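Local coordinates for protein leucine aminopeptidase 2 (Saccharomyces cerevisiae, PDB 2XQ0) that cleaves amino-terminal residues, preferentially from di- and tripeptides, as a zinc aminopeptidase of the M1 family, and has low epoxide hydrolase activity in vitro, at residues R9-S14 with D427-L432; T33-S38 with S165-S170; L175-S180 with N192-E197; W317-L322 with T370-L375. One frame throughout, in Å; residues are numbered along the deposited sequence.

Contact 1 of 4, residues R9-S14 with D427-L432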
# COMPACT_ATOMS: atom_id res chain seq x y z
N ARG A 9 15.53 -6.40 -24.49
CA ARG A 9 15.74 -6.08 -23.07
C ARG A 9 15.55 -7.30 -22.17
O ARG A 9 16.01 -7.32 -21.03
CB ARG A 9 14.77 -4.99 -22.62
CG ARG A 9 15.01 -3.66 -23.29
CD ARG A 9 14.61 -2.52 -22.37
NE ARG A 9 14.44 -1.28 -23.11
CZ ARG A 9 14.87 -0.10 -22.69
NH1 ARG A 9 15.50 0.00 -21.53
NH2 ARG A 9 14.66 0.98 -23.44
N ARG A 10 14.90 -8.31 -22.71
CA ARG A 10 14.54 -9.48 -21.93
C ARG A 10 15.77 -10.31 -21.58
O ARG A 10 16.66 -10.47 -22.40
CB ARG A 10 13.57 -10.33 -22.74
CG ARG A 10 13.37 -11.69 -22.18
CD ARG A 10 13.06 -12.66 -23.28
NE ARG A 10 11.74 -12.43 -23.84
CZ ARG A 10 10.62 -12.86 -23.29
NH1 ARG A 10 10.65 -13.53 -22.15
NH2 ARG A 10 9.46 -12.62 -23.88
N PRO A 11 15.82 -10.84 -20.36
CA PRO A 11 16.95 -11.70 -20.01
C PRO A 11 16.84 -13.06 -20.71
O PRO A 11 15.76 -13.44 -21.17
CB PRO A 11 16.80 -11.88 -18.50
CG PRO A 11 15.36 -11.65 -18.24
CD PRO A 11 14.92 -10.62 -19.22
N SER A 12 17.95 -13.78 -20.78
CA SER A 12 17.98 -15.06 -21.48
C SER A 12 17.08 -16.07 -20.76
O SER A 12 16.60 -17.05 -21.35
CB SER A 12 19.41 -15.58 -21.53
OG SER A 12 19.96 -15.62 -20.23
N ARG A 13 16.86 -15.82 -19.47
CA ARG A 13 16.00 -16.68 -18.67
C ARG A 13 15.07 -15.88 -17.74
O ARG A 13 15.50 -14.92 -17.10
CB ARG A 13 16.85 -17.67 -17.88
CG ARG A 13 16.05 -18.65 -17.07
CD ARG A 13 16.97 -19.71 -16.50
NE ARG A 13 17.24 -20.75 -17.49
CZ ARG A 13 17.78 -21.92 -17.20
NH1 ARG A 13 18.10 -22.21 -15.94
NH2 ARG A 13 17.99 -22.81 -18.16
N SER A 14 13.80 -16.28 -17.70
CA SER A 14 12.80 -15.62 -16.87
C SER A 14 12.36 -16.58 -15.76
O SER A 14 12.45 -17.79 -15.94
CB SER A 14 11.60 -15.21 -17.73
OG SER A 14 11.80 -13.96 -18.37
N ASP A 427 7.85 -11.79 -14.45
CA ASP A 427 8.34 -10.49 -14.87
C ASP A 427 7.46 -9.92 -16.00
O ASP A 427 6.54 -10.57 -16.49
CB ASP A 427 9.85 -10.52 -15.21
CG ASP A 427 10.18 -11.41 -16.39
OD1 ASP A 427 9.32 -11.54 -17.28
OD2 ASP A 427 11.31 -11.96 -16.46
N THR A 428 7.72 -8.68 -16.38
CA THR A 428 6.92 -8.01 -17.39
C THR A 428 6.97 -8.76 -18.71
O THR A 428 6.00 -8.80 -19.46
CB THR A 428 7.50 -6.63 -17.62
OG1 THR A 428 7.43 -5.88 -16.40
CG2 THR A 428 6.75 -5.91 -18.71
N PHE A 429 8.12 -9.35 -19.01
CA PHE A 429 8.31 -10.01 -20.29
C PHE A 429 7.39 -11.21 -20.41
O PHE A 429 6.82 -11.45 -21.47
CB PHE A 429 9.78 -10.39 -20.48
CG PHE A 429 10.72 -9.24 -20.25
CD1 PHE A 429 10.80 -8.21 -21.16
CD2 PHE A 429 11.47 -9.17 -19.09
CE1 PHE A 429 11.63 -7.13 -20.94
CE2 PHE A 429 12.32 -8.10 -18.85
CZ PHE A 429 12.40 -7.08 -19.78
N GLN A 430 7.21 -11.93 -19.30
CA GLN A 430 6.30 -13.07 -19.30
C GLN A 430 4.84 -12.59 -19.42
O GLN A 430 4.00 -13.24 -20.04
CB GLN A 430 6.49 -13.90 -18.02
CG GLN A 430 7.90 -14.50 -17.86
CD GLN A 430 8.09 -15.11 -16.50
OE1 GLN A 430 8.40 -14.42 -15.54
NE2 GLN A 430 7.87 -16.42 -16.39
N PHE A 431 4.55 -11.44 -18.82
CA PHE A 431 3.23 -10.82 -18.98
C PHE A 431 2.98 -10.60 -20.47
O PHE A 431 1.95 -11.00 -21.00
CB PHE A 431 3.15 -9.50 -18.21
CG PHE A 431 2.01 -8.59 -18.65
CD1 PHE A 431 0.70 -8.89 -18.32
CD2 PHE A 431 2.26 -7.44 -19.37
CE1 PHE A 431 -0.35 -8.06 -18.72
CE2 PHE A 431 1.22 -6.61 -19.78
CZ PHE A 431 -0.09 -6.92 -19.45
N LEU A 432 3.95 -9.99 -21.16
CA LEU A 432 3.79 -9.68 -22.59
C LEU A 432 3.64 -10.91 -23.47
O LEU A 432 2.80 -10.93 -24.35
CB LEU A 432 4.93 -8.80 -23.10
CG LEU A 432 5.02 -7.43 -22.42
CD1 LEU A 432 6.33 -6.74 -22.75
CD2 LEU A 432 3.85 -6.55 -22.78
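A backbone carbon, not a side-chain group, sits on the face of the Phe429 ring: Arg10 CA lies over the centre, 3.8 Å from the Phe429 ring centroid and 8° off the ring normal, a CH-pi contact. The Arg10 side chain then runs past Phe429 in the opposite direction. Arg10 CB lies over the same ring, and CG, anti to the backbone N (chi1 167°), is put near Phe429 CG and CB. The chain bends at chi3, and Phe429 CB lies over one guanidinium face, offset toward the rim, 3.7 Å from Arg10 NH1. The guanidinium and ring planes are 45° apart, and the charge is directed to Asp433, with which Arg10 NH2 forms a salt bridge. Pro11 CD reaches Phe429 CE2 at 3.6 Å. Beyond the proline the chain turns back, and Ser14 OG donates to the syn lone pair of Asp427 OD2 at 2.8 Å, while Ser14 CB touches Gln430 CD at 3.7 Å.

Asp427 is the N-cap of helix 428-438. Its OD1 accepts from Gln430 N at 2.9 Å, and Gln430 OE1 in turn accepts from Asp427 N at 2.9 Å, a capping box. OD2 also receives Glu16 N, so both carboxylate oxygens are engaged and the rotation of the group is fixed. The amino-terminal segment is thus joined to the helix start by polar bonds at the cap and by packing on Phe429 in the first turn. Two N-H groups and the Ser14 hydroxyl donate to the buried Asp427 carboxylate, which would be expected to stabilise its charged form.

Contact 2 of 4, residues T33-S38 with S165-S170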
# COMPACT_ATOMS: atom_id res chain seq x y z
N THR A 33 7.65 -23.43 5.07
CA THR A 33 8.26 -22.58 6.10
C THR A 33 7.43 -22.60 7.37
O THR A 33 6.23 -22.31 7.36
CB THR A 33 8.35 -21.12 5.65
OG1 THR A 33 9.05 -21.04 4.40
CG2 THR A 33 9.07 -20.27 6.70
N ASP A 34 8.07 -22.92 8.49
CA ASP A 34 7.35 -22.91 9.75
C ASP A 34 7.96 -21.88 10.68
O ASP A 34 9.19 -21.85 10.85
CB ASP A 34 7.39 -24.31 10.39
CG ASP A 34 6.73 -24.35 11.78
OD1 ASP A 34 5.52 -24.06 11.91
OD2 ASP A 34 7.45 -24.71 12.74
N LEU A 35 7.12 -21.02 11.25
CA LEU A 35 7.56 -20.00 12.19
C LEU A 35 7.12 -20.41 13.60
O LEU A 35 5.96 -20.66 13.84
CB LEU A 35 6.98 -18.63 11.81
CG LEU A 35 7.51 -18.03 10.52
CD1 LEU A 35 6.60 -16.93 9.94
CD2 LEU A 35 8.93 -17.50 10.75
N ASN A 36 8.07 -20.48 14.53
CA ASN A 36 7.77 -20.84 15.90
C ASN A 36 8.26 -19.70 16.78
O ASN A 36 9.44 -19.61 17.10
CB ASN A 36 8.44 -22.18 16.25
CG ASN A 36 8.23 -22.58 17.69
OD1 ASN A 36 7.54 -21.90 18.44
ND2 ASN A 36 8.84 -23.69 18.09
N LEU A 37 7.34 -18.82 17.15
CA LEU A 37 7.72 -17.52 17.69
C LEU A 37 7.12 -17.23 19.05
O LEU A 37 6.10 -17.79 19.45
CB LEU A 37 7.32 -16.39 16.72
CG LEU A 37 7.81 -16.52 15.27
CD1 LEU A 37 7.13 -15.47 14.40
CD2 LEU A 37 9.33 -16.43 15.17
N SER A 38 7.77 -16.31 19.76
CA SER A 38 7.28 -15.82 21.03
C SER A 38 7.40 -14.30 21.04
O SER A 38 8.44 -13.75 20.70
CB SER A 38 8.11 -16.43 22.17
OG SER A 38 7.62 -16.00 23.43
N SER A 165 6.11 -19.81 -0.55
CA SER A 165 6.14 -21.01 0.28
C SER A 165 4.87 -21.06 1.10
O SER A 165 4.37 -20.02 1.52
CB SER A 165 7.32 -20.91 1.25
OG SER A 165 7.30 -21.94 2.20
N THR A 166 4.33 -22.26 1.34
CA THR A 166 3.32 -22.43 2.36
C THR A 166 3.95 -22.14 3.73
O THR A 166 5.17 -22.27 3.91
CB THR A 166 2.75 -23.85 2.32
OG1 THR A 166 3.82 -24.80 2.44
CG2 THR A 166 2.04 -24.09 0.99
N PHE A 167 3.11 -21.73 4.69
CA PHE A 167 3.55 -21.47 6.06
C PHE A 167 2.69 -22.18 7.09
O PHE A 167 1.49 -22.35 6.92
CB PHE A 167 3.49 -19.98 6.40
CG PHE A 167 4.61 -19.17 5.84
CD1 PHE A 167 4.60 -18.79 4.51
CD2 PHE A 167 5.64 -18.73 6.65
CE1 PHE A 167 5.62 -18.03 3.99
CE2 PHE A 167 6.69 -17.97 6.14
CZ PHE A 167 6.68 -17.62 4.81
N THR A 168 3.33 -22.58 8.18
CA THR A 168 2.61 -22.83 9.43
C THR A 168 3.24 -21.88 10.44
O THR A 168 4.39 -21.48 10.28
CB THR A 168 2.78 -24.28 9.92
OG1 THR A 168 4.13 -24.69 9.71
CG2 THR A 168 1.85 -25.21 9.15
N ALA A 169 2.51 -21.54 11.50
CA ALA A 169 3.05 -20.62 12.49
C ALA A 169 2.46 -20.85 13.86
O ALA A 169 1.24 -20.96 14.00
CB ALA A 169 2.82 -19.17 12.05
N SER A 170 3.32 -20.93 14.87
CA SER A 170 2.83 -20.91 16.24
C SER A 170 3.39 -19.67 16.88
O SER A 170 4.60 -19.41 16.80
CB SER A 170 3.29 -22.13 17.02
OG SER A 170 2.89 -23.30 16.35
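The Phe167 ring carries Thr33 CB over one face, 3.9 Å from the ring centroid and offset toward the rim, with Thr33 CG2 only 3.4 Å from Phe167 CE2. Thr33 and Phe167 lie side by side and point the same way. Leu35 CD1 approaches the Phe167 ring at a slant, 3.9 Å from Phe167 CD2. Ala169 shares this buried side of the sheet, and strand 45-56 adds Val50 and Phe52 against Thr33.

The strands run parallel, with Thr33 paired to Phe167 and Leu35 to Ala169. Thr33 and Leu35 each use both N-H and C=O toward residues 166-170, and Leu37 N continues the ladder to Ser170 O at 2.8 Å with a nearly straight N-H...O angle of 177°; from Leu37 it runs on to Glu172. At the other end, Thr166 O is gripped twice, by Thr33 N and by Ser165 OG, which arrive from opposite faces of its plane.

Asp34 and Thr168 form a polar pair on the other side of the sheet. Asp34 CG is anti to the backbone N (chi1 176°), and its OD1 accepts from Thr168 OG1 at 2.7 Å, on the anti side and 30° out of the carboxylate plane. Thr168 OG1 is also bonded to His32 NE2, while His32 ND1 meets Thr166 OG1, so one imidazole links two threonines of the adjacent strand. The chemistry is therefore divided by the sheet: the side of Phe167, Leu35 and Ala169 is mainly apolar, whereas a hydroxyl-carboxylate pair, probably polarised by the charge of Asp34, adds a side-chain link to the backbone ladder on the other.

Contact 3 of 4, residues L175-S180 with N192-E197; sequences LPVVFS and NIYRFE
Phe179 CB rests squarely on the Phe196 ring, 3.2 Å from its centroid and 5° off the normal, a tight CH-pi contact. The two rings themselves meet obliquely, with planes 34° apart, and Phe179 CD2 comes within 3.4 Å of Phe196 CB. At the edge of the Phe196 ring, in its plane, lies Val177 O, 3.6 Å from Phe196 CZ.

Two residues earlier, the Tyr194 ring is covered similarly, but off centre, by Val177 CB. Above the centre of the same face sits Val177 N, and Val177 CG2 touches Tyr194 CD2 at 3.6 Å. The phenol end lies alongside Pro176, with Tyr194 OH 3.3 Å from Pro176 CA.

No hydrogen bond joins the segments. Their backbones are instead held by separate sheets: Val178 pairs with Ala210, and Tyr194 with Ile171. Ile171 and Ala169 extend the packing from strand 165-172 onto Phe179, and Arg183 flanks both Tyr194 and Phe196. Strands 177-179 and 193-197, 8.0 Å apart between axes at 13°, thus make a face-to-face sheet packing, part of the hydrophobic layer between two beta-sheets of the M1 amino-terminal domain.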
# COMPACT_ATOMS: atom_id res chain seq x y z
N LEU A 175 -1.14 -11.72 24.82
CA LEU A 175 -2.32 -11.05 24.26
C LEU A 175 -2.69 -11.69 22.92
O LEU A 175 -1.86 -12.34 22.29
CB LEU A 175 -2.03 -9.55 24.04
CG LEU A 175 -1.80 -8.68 25.28
CD1 LEU A 175 -1.22 -7.32 24.92
CD2 LEU A 175 -3.09 -8.51 26.07
N PRO A 176 -3.95 -11.54 22.49
CA PRO A 176 -4.41 -12.06 21.19
C PRO A 176 -3.46 -11.77 20.00
O PRO A 176 -2.79 -10.73 19.94
CB PRO A 176 -5.76 -11.37 21.00
CG PRO A 176 -6.31 -11.26 22.44
CD PRO A 176 -5.07 -11.00 23.29
N VAL A 177 -3.38 -12.71 19.07
CA VAL A 177 -2.51 -12.60 17.91
C VAL A 177 -3.34 -12.83 16.67
O VAL A 177 -4.17 -13.74 16.64
CB VAL A 177 -1.39 -13.68 17.91
CG1 VAL A 177 -0.59 -13.68 16.59
CG2 VAL A 177 -0.45 -13.52 19.10
N VAL A 178 -3.12 -12.01 15.66
CA VAL A 178 -3.59 -12.35 14.33
C VAL A 178 -2.39 -12.50 13.40
O VAL A 178 -1.32 -11.94 13.64
CB VAL A 178 -4.59 -11.34 13.77
CG1 VAL A 178 -5.80 -11.22 14.71
CG2 VAL A 178 -3.91 -10.00 13.56
N PHE A 179 -2.58 -13.29 12.34
CA PHE A 179 -1.51 -13.70 11.46
C PHE A 179 -2.09 -13.81 10.06
O PHE A 179 -3.29 -14.01 9.90
CB PHE A 179 -0.97 -15.07 11.90
CG PHE A 179 0.09 -15.63 10.98
CD1 PHE A 179 1.41 -15.23 11.10
CD2 PHE A 179 -0.24 -16.59 10.03
CE1 PHE A 179 2.39 -15.73 10.24
CE2 PHE A 179 0.72 -17.10 9.17
CZ PHE A 179 2.04 -16.70 9.28
N SER A 180 -1.23 -13.69 9.05
CA SER A 180 -1.63 -13.83 7.66
C SER A 180 -1.82 -15.30 7.28
O SER A 180 -1.09 -15.85 6.43
CB SER A 180 -0.56 -13.22 6.77
OG SER A 180 0.70 -13.79 7.08
N ASN A 192 -2.56 -19.15 25.17
CA ASN A 192 -1.60 -18.11 24.83
C ASN A 192 -0.71 -18.51 23.65
O ASN A 192 0.27 -17.84 23.36
CB ASN A 192 -0.75 -17.73 26.05
CG ASN A 192 -1.57 -17.03 27.12
OD1 ASN A 192 -2.67 -16.55 26.86
ND2 ASN A 192 -1.03 -16.97 28.33
N ILE A 193 -1.07 -19.60 22.99
CA ILE A 193 -0.34 -20.07 21.81
C ILE A 193 -1.27 -20.12 20.61
O ILE A 193 -2.19 -20.93 20.56
CB ILE A 193 0.30 -21.45 22.03
CG1 ILE A 193 1.45 -21.34 23.03
CG2 ILE A 193 0.81 -22.01 20.72
CD1 ILE A 193 2.20 -22.62 23.24
N TYR A 194 -1.02 -19.24 19.65
CA TYR A 194 -1.88 -19.10 18.49
C TYR A 194 -1.25 -19.80 17.29
O TYR A 194 -0.15 -19.45 16.87
CB TYR A 194 -2.11 -17.61 18.20
CG TYR A 194 -2.72 -16.90 19.39
CD1 TYR A 194 -4.08 -16.64 19.45
CD2 TYR A 194 -1.93 -16.53 20.49
CE1 TYR A 194 -4.64 -16.01 20.53
CE2 TYR A 194 -2.48 -15.90 21.57
CZ TYR A 194 -3.84 -15.65 21.59
OH TYR A 194 -4.40 -15.03 22.68
N ARG A 195 -1.95 -20.80 16.74
CA ARG A 195 -1.45 -21.54 15.58
C ARG A 195 -2.22 -21.18 14.32
O ARG A 195 -3.43 -20.94 14.38
CB ARG A 195 -1.52 -23.05 15.84
CG ARG A 195 -0.76 -23.50 17.07
CD ARG A 195 -0.85 -25.01 17.21
NE ARG A 195 -0.13 -25.49 18.38
CZ ARG A 195 1.17 -25.75 18.41
NH1 ARG A 195 1.91 -25.56 17.32
NH2 ARG A 195 1.75 -26.20 19.51
N PHE A 196 -1.51 -21.13 13.19
CA PHE A 196 -2.11 -20.71 11.92
C PHE A 196 -1.55 -21.56 10.80
O PHE A 196 -0.48 -22.15 10.94
CB PHE A 196 -1.76 -19.25 11.59
CG PHE A 196 -2.15 -18.27 12.64
CD1 PHE A 196 -3.39 -17.64 12.59
CD2 PHE A 196 -1.28 -17.96 13.67
CE1 PHE A 196 -3.75 -16.73 13.56
CE2 PHE A 196 -1.65 -17.05 14.65
CZ PHE A 196 -2.88 -16.43 14.59
N GLU A 197 -2.23 -21.56 9.68
CA GLU A 197 -1.75 -22.24 8.49
C GLU A 197 -2.01 -21.36 7.28
O GLU A 197 -3.11 -20.80 7.15
CB GLU A 197 -2.51 -23.55 8.35
CG GLU A 197 -1.85 -24.56 7.47
CD GLU A 197 -2.53 -25.91 7.57
OE1 GLU A 197 -3.77 -25.93 7.80
OE2 GLU A 197 -1.83 -26.94 7.43

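Contact 4 of 4, residues W317-L322 with T370-L375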
# COMPACT_ATOMS: atom_id res chain seq x y z
N TRP A 317 11.44 -6.24 -7.55
CA TRP A 317 10.90 -4.90 -7.36
C TRP A 317 11.09 -4.01 -8.59
O TRP A 317 10.59 -2.89 -8.64
CB TRP A 317 11.44 -4.28 -6.07
CG TRP A 317 11.18 -5.22 -4.90
CD1 TRP A 317 12.10 -5.96 -4.21
CD2 TRP A 317 9.89 -5.59 -4.37
NE1 TRP A 317 11.47 -6.75 -3.27
CE2 TRP A 317 10.12 -6.54 -3.34
CE3 TRP A 317 8.58 -5.20 -4.65
CZ2 TRP A 317 9.07 -7.09 -2.59
CZ3 TRP A 317 7.54 -5.75 -3.91
CH2 TRP A 317 7.79 -6.68 -2.89
N ASN A 318 11.78 -4.52 -9.61
CA ASN A 318 11.82 -3.87 -10.92
C ASN A 318 10.51 -3.93 -11.66
O ASN A 318 10.27 -3.14 -12.55
CB ASN A 318 12.86 -4.53 -11.83
CG ASN A 318 14.27 -4.12 -11.50
OD1 ASN A 318 14.51 -3.26 -10.67
ND2 ASN A 318 15.22 -4.72 -12.22
N HIS A 319 9.68 -4.91 -11.31
CA HIS A 319 8.42 -5.17 -12.03
C HIS A 319 7.21 -5.00 -11.10
O HIS A 319 6.18 -5.68 -11.24
CB HIS A 319 8.45 -6.57 -12.65
CG HIS A 319 9.64 -6.79 -13.53
ND1 HIS A 319 9.65 -6.42 -14.85
CD2 HIS A 319 10.88 -7.26 -13.25
CE1 HIS A 319 10.84 -6.68 -15.36
NE2 HIS A 319 11.60 -7.19 -14.41
N PHE A 320 7.38 -4.10 -10.14
CA PHE A 320 6.37 -3.80 -9.12
C PHE A 320 5.04 -3.38 -9.75
O PHE A 320 3.98 -3.57 -9.14
CB PHE A 320 6.91 -2.69 -8.22
CG PHE A 320 6.05 -2.40 -7.02
CD1 PHE A 320 5.60 -3.43 -6.20
CD2 PHE A 320 5.76 -1.08 -6.66
CE1 PHE A 320 4.82 -3.15 -5.07
CE2 PHE A 320 4.99 -0.80 -5.54
CZ PHE A 320 4.52 -1.85 -4.75
N TRP A 321 5.08 -2.80 -10.95
CA TRP A 321 3.85 -2.39 -11.63
C TRP A 321 2.86 -3.56 -11.84
O TRP A 321 1.64 -3.35 -11.85
CB TRP A 321 4.14 -1.67 -12.95
CG TRP A 321 4.32 -2.58 -14.14
CD1 TRP A 321 5.49 -3.15 -14.56
CD2 TRP A 321 3.31 -3.00 -15.05
NE1 TRP A 321 5.26 -3.90 -15.69
CE2 TRP A 321 3.92 -3.84 -16.01
CE3 TRP A 321 1.93 -2.76 -15.16
CZ2 TRP A 321 3.21 -4.43 -17.06
CZ3 TRP A 321 1.22 -3.35 -16.20
CH2 TRP A 321 1.87 -4.17 -17.14
N LEU A 322 3.38 -4.78 -12.00
CA LEU A 322 2.52 -5.95 -12.20
C LEU A 322 1.63 -6.17 -11.00
O LEU A 322 0.51 -6.66 -11.12
CB LEU A 322 3.35 -7.21 -12.44
CG LEU A 322 4.00 -7.29 -13.84
CD1 LEU A 322 4.94 -8.48 -13.94
CD2 LEU A 322 2.90 -7.35 -14.90
N THR A 370 9.92 5.78 -14.98
CA THR A 370 9.71 4.73 -15.96
C THR A 370 8.89 3.64 -15.31
O THR A 370 9.04 3.37 -14.12
CB THR A 370 11.05 4.15 -16.47
OG1 THR A 370 11.78 3.57 -15.38
CG2 THR A 370 11.90 5.26 -17.11
N LEU A 371 8.00 3.02 -16.09
CA LEU A 371 7.12 2.00 -15.53
C LEU A 371 7.90 0.79 -14.99
O LEU A 371 7.65 0.36 -13.89
CB LEU A 371 6.08 1.55 -16.56
CG LEU A 371 5.02 0.59 -16.03
CD1 LEU A 371 4.32 1.19 -14.83
CD2 LEU A 371 4.01 0.27 -17.13
N VAL A 372 8.82 0.26 -15.80
CA VAL A 372 9.71 -0.82 -15.37
C VAL A 372 10.93 -0.16 -14.78
O VAL A 372 11.48 0.78 -15.37
CB VAL A 372 10.14 -1.69 -16.57
CG1 VAL A 372 11.27 -2.64 -16.17
CG2 VAL A 372 8.94 -2.45 -17.14
N GLN A 373 11.37 -0.65 -13.62
CA GLN A 373 12.49 -0.04 -12.91
C GLN A 373 13.77 -0.86 -13.07
O GLN A 373 13.73 -2.01 -13.52
CB GLN A 373 12.13 0.12 -11.43
CG GLN A 373 11.17 1.26 -11.19
CD GLN A 373 11.81 2.61 -11.47
OE1 GLN A 373 11.40 3.34 -12.38
NE2 GLN A 373 12.82 2.93 -10.69
N ASN A 374 14.89 -0.25 -12.71
CA ASN A 374 16.20 -0.89 -12.87
C ASN A 374 16.97 -0.67 -11.59
O ASN A 374 17.84 0.19 -11.51
CB ASN A 374 16.95 -0.29 -14.07
CG ASN A 374 18.35 -0.89 -14.28
OD1 ASN A 374 18.68 -1.97 -13.79
ND2 ASN A 374 19.18 -0.18 -15.04
N LEU A 375 16.61 -1.43 -10.56
CA LEU A 375 17.24 -1.29 -9.28
C LEU A 375 18.52 -2.11 -9.36
O LEU A 375 18.58 -3.13 -10.03
CB LEU A 375 16.34 -1.85 -8.17
CG LEU A 375 14.96 -1.24 -7.91
CD1 LEU A 375 14.30 -1.95 -6.74
CD2 LEU A 375 15.05 0.25 -7.63
O HOH W 1 7.43 -1.70 -12.14
O HOH W 2 17.88 -4.30 -12.18
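Trp321 and Leu371 cross obliquely, with the leucine over one face of the indole: Leu371 CG lies 4.0 Å from the centroid of the five-membered ring, 22° off its normal. Leu371 CD1 presses on Trp321 CB at 3.4 Å, and CD2 spreads toward the fused bond. Leu322 CD2 covers the opposite face of the same indole. With chi1 at 86°, Trp321 CG stands between its backbone N and carbonyl carbon, which sets it 3.8 Å from Leu371 CG. In the indole plane, at the ring edge, stands water 1, which accepts from Trp321 N and donates to Asn318 O and Leu371 O. The indole NE1 is bonded to Thr428 OG1, which also meets His319 ND1, and Glu16 holds His319 NE2. The His319 ring meets Val372 at a slant, its CE1 4.1 Å from Val372 CG1.

Asn318 carries the polar half of the contact. Its backbone O receives Gln373 N at 2.9 Å, in the carbonyl plane on a lone pair, while its side-chain OD1 receives Leu375 N at 2.8 Å, the donor tilted 24° from the amide plane. ND2 donates to water 2, which in turn donates hydrogen bonds to Asn374 OD1 and Leu375 O. One asparagine thereby ties down the backbone of two residues in loop 370-375. Farther along, Leu375 CD1 packs on Trp317 CB at 3.7 Å, while the Trp317 indole leads away to meet Tyr205 edge-to-face.

Within the same turn Phe320 touches the bound bestatin, and helix 321-339 carries the zinc ligand Glu324. Phe320 thus lines the M1 catalytic pocket, while the packing of 370-375 lies behind it, beside the HExxH zinc site.

Overall arrangement
Contacts 2 and 3 lie in the amino-terminal beta domain, their centres 11 Å apart. Strands 165-172 and 193-199 are neighbours in one sheet, where Ala169 O probably accepts from Phe196 N, while strand 177-179 belongs to a second sheet. Contacts 1 and 4, with centres 12 Å apart, meet where the amino-terminal loop abuts the catalytic domain, and Thr428 is the residue that joins them. The two pairs stand about 30 to 39 Å apart between centres. Along the chain, contact 1 closes a loop enclosing contacts 2, 3 and 4 in series, so the extreme amino terminus is brought back onto the catalytic domain.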